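Local coordinates for N2152 (Neocallimastix frontalis, PDB 5U22), which is a family 39 glycoside hydrolase of an anaerobic rumen fungus, probably cleaving glycosidic bonds in rare arabinosyl substrates, at residues L361-K375 / N389-I403. Numbering follows the deposited sequence.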
loop_
_atom_site.group_PDB
_atom_site.type_symbol
_atom_site.label_atom_id
_atom_site.label_comp_id
_atom_site.label_asym_id
_atom_site.label_seq_id
_atom_site.Cartn_x
_atom_site.Cartn_y
_atom_site.Cartn_z
ATOM N N LEU A 361 8.754 -26.250 -6.449
ATOM C CA LEU A 361 8.036 -26.399 -5.189
ATOM C C LEU A 361 8.996 -26.799 -4.075
ATOM O O LEU A 361 9.968 -27.528 -4.314
ATOM C CB LEU A 361 6.916 -27.437 -5.323
ATOM C CG LEU A 361 5.607 -26.928 -5.923
ATOM C CD1 LEU A 361 4.685 -28.087 -6.253
ATOM C CD2 LEU A 361 4.903 -25.946 -4.984
ATOM N N PRO A 362 8.767 -26.323 -2.855
ATOM C CA PRO A 362 9.645 -26.687 -1.741
ATOM C C PRO A 362 9.762 -28.193 -1.572
ATOM O O PRO A 362 8.778 -28.933 -1.646
ATOM C CB PRO A 362 8.960 -26.047 -0.536
ATOM C CG PRO A 362 8.226 -24.884 -1.105
ATOM C CD PRO A 362 7.725 -25.362 -2.447
ATOM N N SER A 363 10.991 -28.635 -1.326
ATOM C CA SER A 363 11.230 -30.040 -1.063
ATOM C C SER A 363 10.561 -30.493 0.218
ATOM O O SER A 363 10.323 -31.698 0.379
ATOM C CB SER A 363 12.729 -30.307 -1.013
ATOM O OG SER A 363 13.330 -29.548 0.015
ATOM N N PHE A 364 10.220 -29.562 1.129
ATOM C CA PHE A 364 9.541 -30.002 2.344
ATOM C C PHE A 364 8.165 -30.589 2.048
ATOM O O PHE A 364 7.620 -31.304 2.891
ATOM C CB PHE A 364 9.462 -28.874 3.406
ATOM C CG PHE A 364 8.621 -27.669 3.032
ATOM C CD1 PHE A 364 7.231 -27.745 2.931
ATOM C CD2 PHE A 364 9.224 -26.425 2.895
ATOM C CE1 PHE A 364 6.476 -26.619 2.615
ATOM C CE2 PHE A 364 8.477 -25.293 2.592
ATOM C CZ PHE A 364 7.109 -25.388 2.444
ATOM N N LEU A 365 7.608 -30.326 0.866
ATOM C CA LEU A 365 6.342 -30.938 0.488
ATOM C C LEU A 365 6.498 -32.386 0.042
ATOM O O LEU A 365 5.489 -33.085 -0.081
ATOM C CB LEU A 365 5.677 -30.129 -0.629
ATOM C CG LEU A 365 5.287 -28.686 -0.291
ATOM C CD1 LEU A 365 4.844 -27.914 -1.538
ATOM C CD2 LEU A 365 4.185 -28.658 0.752
ATOM N N GLY A 366 7.724 -32.853 -0.191
ATOM C CA GLY A 366 7.899 -34.217 -0.662
ATOM C C GLY A 366 7.235 -34.411 -2.009
ATOM O O GLY A 366 7.293 -33.549 -2.887
ATOM N N SER A 367 6.587 -35.559 -2.189
ATOM C CA SER A 367 5.973 -35.864 -3.473
ATOM C C SER A 367 4.484 -35.577 -3.485
ATOM O O SER A 367 3.815 -35.848 -4.490
ATOM C CB SER A 367 6.216 -37.329 -3.843
ATOM O OG SER A 367 5.476 -38.164 -2.978
ATOM N N SER A 368 3.952 -35.027 -2.398
ATOM C CA SER A 368 2.515 -34.880 -2.231
ATOM C C SER A 368 2.238 -33.574 -1.512
ATOM O O SER A 368 2.709 -33.379 -0.388
ATOM C CB SER A 368 1.945 -36.053 -1.435
ATOM O OG SER A 368 0.537 -36.027 -1.486
ATOM N N ALA A 369 1.463 -32.699 -2.143
ATOM C CA ALA A 369 1.101 -31.422 -1.553
ATOM C C ALA A 369 -0.396 -31.371 -1.294
ATOM O O ALA A 369 -1.199 -31.761 -2.146
ATOM C CB ALA A 369 1.509 -30.261 -2.460
ATOM N N HIS A 370 -0.775 -30.876 -0.124
ATOM C CA HIS A 370 -2.180 -30.620 0.157
ATOM C C HIS A 370 -2.529 -29.206 -0.303
ATOM O O HIS A 370 -1.902 -28.236 0.138
ATOM C CB HIS A 370 -2.479 -30.793 1.639
ATOM C CG HIS A 370 -3.933 -30.701 1.948
ATOM N ND1 HIS A 370 -4.829 -31.684 1.586
ATOM C CD2 HIS A 370 -4.660 -29.720 2.530
ATOM C CE1 HIS A 370 -6.044 -31.324 1.954
ATOM N NE2 HIS A 370 -5.968 -30.142 2.541
ATOM N N VAL A 371 -3.520 -29.086 -1.185
ATOM C CA VAL A 371 -3.858 -27.815 -1.825
ATOM C C VAL A 371 -5.272 -27.419 -1.428
ATOM O O VAL A 371 -6.230 -28.140 -1.724
ATOM C CB VAL A 371 -3.724 -27.897 -3.353
ATOM C CG1 VAL A 371 -4.114 -26.571 -3.998
ATOM C CG2 VAL A 371 -2.295 -28.286 -3.717
ATOM N N LYS A 372 -5.405 -26.280 -0.761
ATOM C CA LYS A 372 -6.706 -25.708 -0.462
ATOM C C LYS A 372 -6.867 -24.435 -1.276
ATOM O O LYS A 372 -6.015 -23.542 -1.212
ATOM C CB LYS A 372 -6.846 -25.419 1.029
ATOM C CG LYS A 372 -8.150 -24.732 1.408
ATOM C CD LYS A 372 -8.200 -24.545 2.915
ATOM C CE LYS A 372 -9.551 -24.034 3.398
ATOM N NZ LYS A 372 -9.534 -23.811 4.883
ATOM N N VAL A 373 -7.943 -24.361 -2.049
ATOM C CA VAL A 373 -8.208 -23.236 -2.941
ATOM C C VAL A 373 -9.450 -22.522 -2.421
ATOM O O VAL A 373 -10.506 -23.144 -2.260
ATOM C CB VAL A 373 -8.394 -23.715 -4.392
ATOM C CG1 VAL A 373 -8.627 -22.536 -5.319
ATOM C CG2 VAL A 373 -7.172 -24.514 -4.836
ATOM N N GLU A 374 -9.325 -21.225 -2.145
ATOM C CA GLU A 374 -10.422 -20.447 -1.581
ATOM C C GLU A 374 -10.684 -19.199 -2.415
ATOM O O GLU A 374 -9.819 -18.727 -3.159
ATOM C CB GLU A 374 -10.134 -20.000 -0.145
ATOM C CG GLU A 374 -9.695 -21.085 0.779
ATOM C CD GLU A 374 -9.280 -20.522 2.122
ATOM O OE1 GLU A 374 -10.171 -20.061 2.856
ATOM O OE2 GLU A 374 -8.069 -20.511 2.422
ATOM N N LYS A 375 -11.885 -18.643 -2.248
ATOM C CA LYS A 375 -12.230 -17.365 -2.858
ATOM C C LYS A 375 -12.944 -16.481 -1.848
ATOM O O LYS A 375 -13.596 -16.964 -0.918
ATOM C CB LYS A 375 -13.116 -17.534 -4.098
ATOM C CG LYS A 375 -14.495 -18.124 -3.818
ATOM C CD LYS A 375 -15.307 -18.190 -5.102
ATOM C CE LYS A 375 -16.591 -19.008 -4.930
ATOM N NZ LYS A 375 -17.512 -18.396 -3.943
ATOM N N ASN A 389 -14.928 -18.686 0.900
ATOM C CA ASN A 389 -15.491 -20.001 0.643
ATOM C C ASN A 389 -14.393 -20.902 0.104
ATOM O O ASN A 389 -13.546 -20.462 -0.675
ATOM C CB ASN A 389 -16.637 -19.917 -0.367
ATOM C CG ASN A 389 -17.542 -18.728 -0.112
ATOM O OD1 ASN A 389 -17.564 -17.765 -0.884
ATOM N ND2 ASN A 389 -18.276 -18.780 0.987
ATOM N N THR A 390 -14.409 -22.163 0.512
ATOM C CA THR A 390 -13.460 -23.125 -0.019
ATOM C C THR A 390 -14.015 -23.695 -1.323
ATOM O O THR A 390 -15.059 -24.351 -1.323
ATOM C CB THR A 390 -13.181 -24.218 1.004
ATOM O OG1 THR A 390 -12.644 -23.607 2.181
ATOM C CG2 THR A 390 -12.147 -25.200 0.455
ATOM N N ILE A 391 -13.336 -23.412 -2.435
ATOM C CA ILE A 391 -13.743 -23.963 -3.729
ATOM C C ILE A 391 -13.528 -25.473 -3.756
ATOM O O ILE A 391 -14.442 -26.243 -4.065
ATOM C CB ILE A 391 -12.972 -23.275 -4.869
ATOM C CG1 ILE A 391 -13.145 -21.756 -4.795
ATOM C CG2 ILE A 391 -13.424 -23.819 -6.218
ATOM C CD1 ILE A 391 -12.404 -21.019 -5.897
ATOM N N PHE A 392 -12.312 -25.913 -3.447
ATOM C CA PHE A 392 -12.001 -27.328 -3.328
ATOM C C PHE A 392 -10.702 -27.469 -2.546
ATOM O O PHE A 392 -9.951 -26.505 -2.370
ATOM C CB PHE A 392 -11.904 -28.026 -4.696
ATOM C CG PHE A 392 -10.730 -27.589 -5.553
ATOM C CD1 PHE A 392 -9.491 -28.202 -5.426
ATOM C CD2 PHE A 392 -10.893 -26.634 -6.531
ATOM C CE1 PHE A 392 -8.423 -27.828 -6.224
ATOM C CE2 PHE A 392 -9.831 -26.247 -7.332
ATOM C CZ PHE A 392 -8.593 -26.842 -7.182
ATOM N N GLU A 393 -10.456 -28.690 -2.080
ATOM C CA GLU A 393 -9.282 -29.006 -1.274
ATOM C C GLU A 393 -8.905 -30.456 -1.544
ATOM O O GLU A 393 -9.729 -31.345 -1.333
ATOM C CB GLU A 393 -9.602 -28.782 0.207
ATOM C CG GLU A 393 -8.494 -29.082 1.157
ATOM C CD GLU A 393 -8.771 -28.544 2.550
ATOM O OE1 GLU A 393 -9.923 -28.120 2.816
ATOM O OE2 GLU A 393 -7.828 -28.532 3.366
ATOM N N LYS A 394 -7.686 -30.702 -2.027
ATOM C CA LYS A 394 -7.267 -32.068 -2.317
ATOM C C LYS A 394 -5.749 -32.120 -2.406
ATOM O O LYS A 394 -5.068 -31.089 -2.429
ATOM C CB LYS A 394 -7.907 -32.596 -3.608
ATOM C CG LYS A 394 -7.404 -31.915 -4.866
ATOM C CD LYS A 394 -8.052 -32.507 -6.103
ATOM C CE LYS A 394 -7.548 -31.816 -7.368
ATOM N NZ LYS A 394 -8.331 -32.207 -8.569
ATOM N N ASN A 395 -5.226 -33.343 -2.460
ATOM C CA ASN A 395 -3.791 -33.544 -2.586
ATOM C C ASN A 395 -3.400 -33.569 -4.054
ATOM O O ASN A 395 -4.147 -34.066 -4.904
ATOM C CB ASN A 395 -3.352 -34.848 -1.906
ATOM C CG ASN A 395 -3.478 -34.799 -0.380
ATOM O OD1 ASN A 395 -3.624 -33.728 0.229
ATOM N ND2 ASN A 395 -3.410 -35.969 0.244
ATOM N N TYR A 396 -2.234 -33.003 -4.350
ATOM C CA TYR A 396 -1.654 -33.009 -5.686
ATOM C C TYR A 396 -0.335 -33.763 -5.648
ATOM O O TYR A 396 0.500 -33.509 -4.772
ATOM C CB TYR A 396 -1.396 -31.588 -6.188
ATOM C CG TYR A 396 -2.606 -30.852 -6.722
ATOM C CD1 TYR A 396 -3.646 -30.478 -5.881
ATOM C CD2 TYR A 396 -2.692 -30.509 -8.068
ATOM C CE1 TYR A 396 -4.744 -29.797 -6.367
ATOM C CE2 TYR A 396 -3.789 -29.824 -8.564
ATOM C CZ TYR A 396 -4.807 -29.466 -7.712
ATOM O OH TYR A 396 -5.899 -28.789 -8.205
ATOM N N SER A 397 -0.136 -34.664 -6.609
ATOM C CA SER A 397 1.150 -35.329 -6.762
ATOM C C SER A 397 2.143 -34.371 -7.412
ATOM O O SER A 397 1.830 -33.723 -8.420
ATOM C CB SER A 397 0.983 -36.598 -7.600
ATOM O OG SER A 397 2.232 -37.197 -7.904
ATOM N N ILE A 398 3.337 -34.269 -6.832
ATOM C CA ILE A 398 4.367 -33.356 -7.315
ATOM C C ILE A 398 5.326 -34.133 -8.204
ATOM O O ILE A 398 5.886 -35.148 -7.781
ATOM C CB ILE A 398 5.118 -32.693 -6.146
ATOM C CG1 ILE A 398 4.155 -31.847 -5.313
ATOM C CG2 ILE A 398 6.266 -31.825 -6.664
ATOM C CD1 ILE A 398 4.738 -31.317 -4.008
ATOM N N SER A 399 5.512 -33.654 -9.431
ATOM C CA SER A 399 6.454 -34.232 -10.382
ATOM C C SER A 399 7.439 -33.150 -10.793
ATOM O O SER A 399 7.036 -32.127 -11.360
ATOM C CB SER A 399 5.731 -34.794 -11.609
ATOM N N ASN A 400 8.725 -33.386 -10.523
ATOM C CA ASN A 400 9.791 -32.456 -10.889
ATOM C C ASN A 400 9.520 -31.070 -10.323
ATOM O O ASN A 400 9.699 -30.056 -11.003
ATOM C CB ASN A 400 9.980 -32.388 -12.401
ATOM C CG ASN A 400 10.497 -33.679 -12.969
ATOM O OD1 ASN A 400 11.502 -34.215 -12.506
ATOM N ND2 ASN A 400 9.797 -34.205 -13.970
ATOM N N GLY A 401 9.061 -31.041 -9.074
ATOM C CA GLY A 401 8.800 -29.810 -8.356
ATOM C C GLY A 401 7.659 -28.969 -8.879
ATOM O O GLY A 401 7.567 -27.798 -8.515
ATOM N N GLN A 402 6.784 -29.523 -9.714
ATOM C CA GLN A 402 5.784 -28.730 -10.419
ATOM C C GLN A 402 4.394 -29.290 -10.173
ATOM O O GLN A 402 4.207 -30.510 -10.175
ATOM C CB GLN A 402 6.085 -28.709 -11.932
ATOM C CG GLN A 402 5.331 -27.636 -12.767
ATOM C CD GLN A 402 3.923 -28.052 -13.199
ATOM O OE1 GLN A 402 3.551 -29.211 -13.105
ATOM N NE2 GLN A 402 3.150 -27.101 -13.687
ATOM N N ILE A 403 3.424 -28.389 -9.941
ATOM C CA ILE A 403 1.999 -28.691 -10.074
ATOM C C ILE A 403 1.320 -27.536 -10.808
ATOM O O ILE A 403 1.820 -26.409 -10.841
ATOM C CB ILE A 403 1.286 -28.951 -8.722
ATOM C CG1 ILE A 403 1.054 -27.648 -7.950
ATOM C CG2 ILE A 403 2.065 -29.955 -7.870
ATOM C CD1 ILE A 403 0.323 -27.844 -6.642
HETATM O O HOH W 1 -10.416 -26.834 5.249
HETATM O O HOH W 2 -12.757 -20.763 2.730
#
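Strands 368-375 and 389-397 pair antiparallel from Ser368-Ser397 to Lys375-Asn389, interrupted by a classic beta bulge in which Ile391 and Phe392 both face Val373. On one face of the pair the His370 ring, its CG anti to the backbone N (chi1 -173°), stands between two acceptors: ND1 donates to Asn395 OD1 at 2.7 Å and NE2 to Glu393 OE2 at 2.6 Å. Both oxygens lie close to the ring plane, and OE2 is met on its anti side. With both nitrogens donating, the imidazole is probably doubly protonated and positively charged; a leucine here would probably leave the Glu393 carboxylate and the Asn395 amide oxygen each without its N-H donor, freer to turn. A water joins Glu393 OE1 to Lys372 NZ. On the other face Val371, Val373, Phe392 and Tyr396 form an apolar patch, with Lys375 and Asn389 at one end. Val373 CG2 sits over the Phe392 ring, 3.6 Å from CZ, in a CH-pi contact, while Val371 CG2 packs 3.4 Å from Tyr396 CD1. Near the turns, Ile398 CD1 reaches Ala369 CB at 3.7 Å. Strand 415-422 continues the sheet beyond 368-375, where Arg417 forms a salt bridge with Glu374, and Val405 of strand 403-408 packs against Val373, Phe392 and Tyr396 within the beta-sandwich domain.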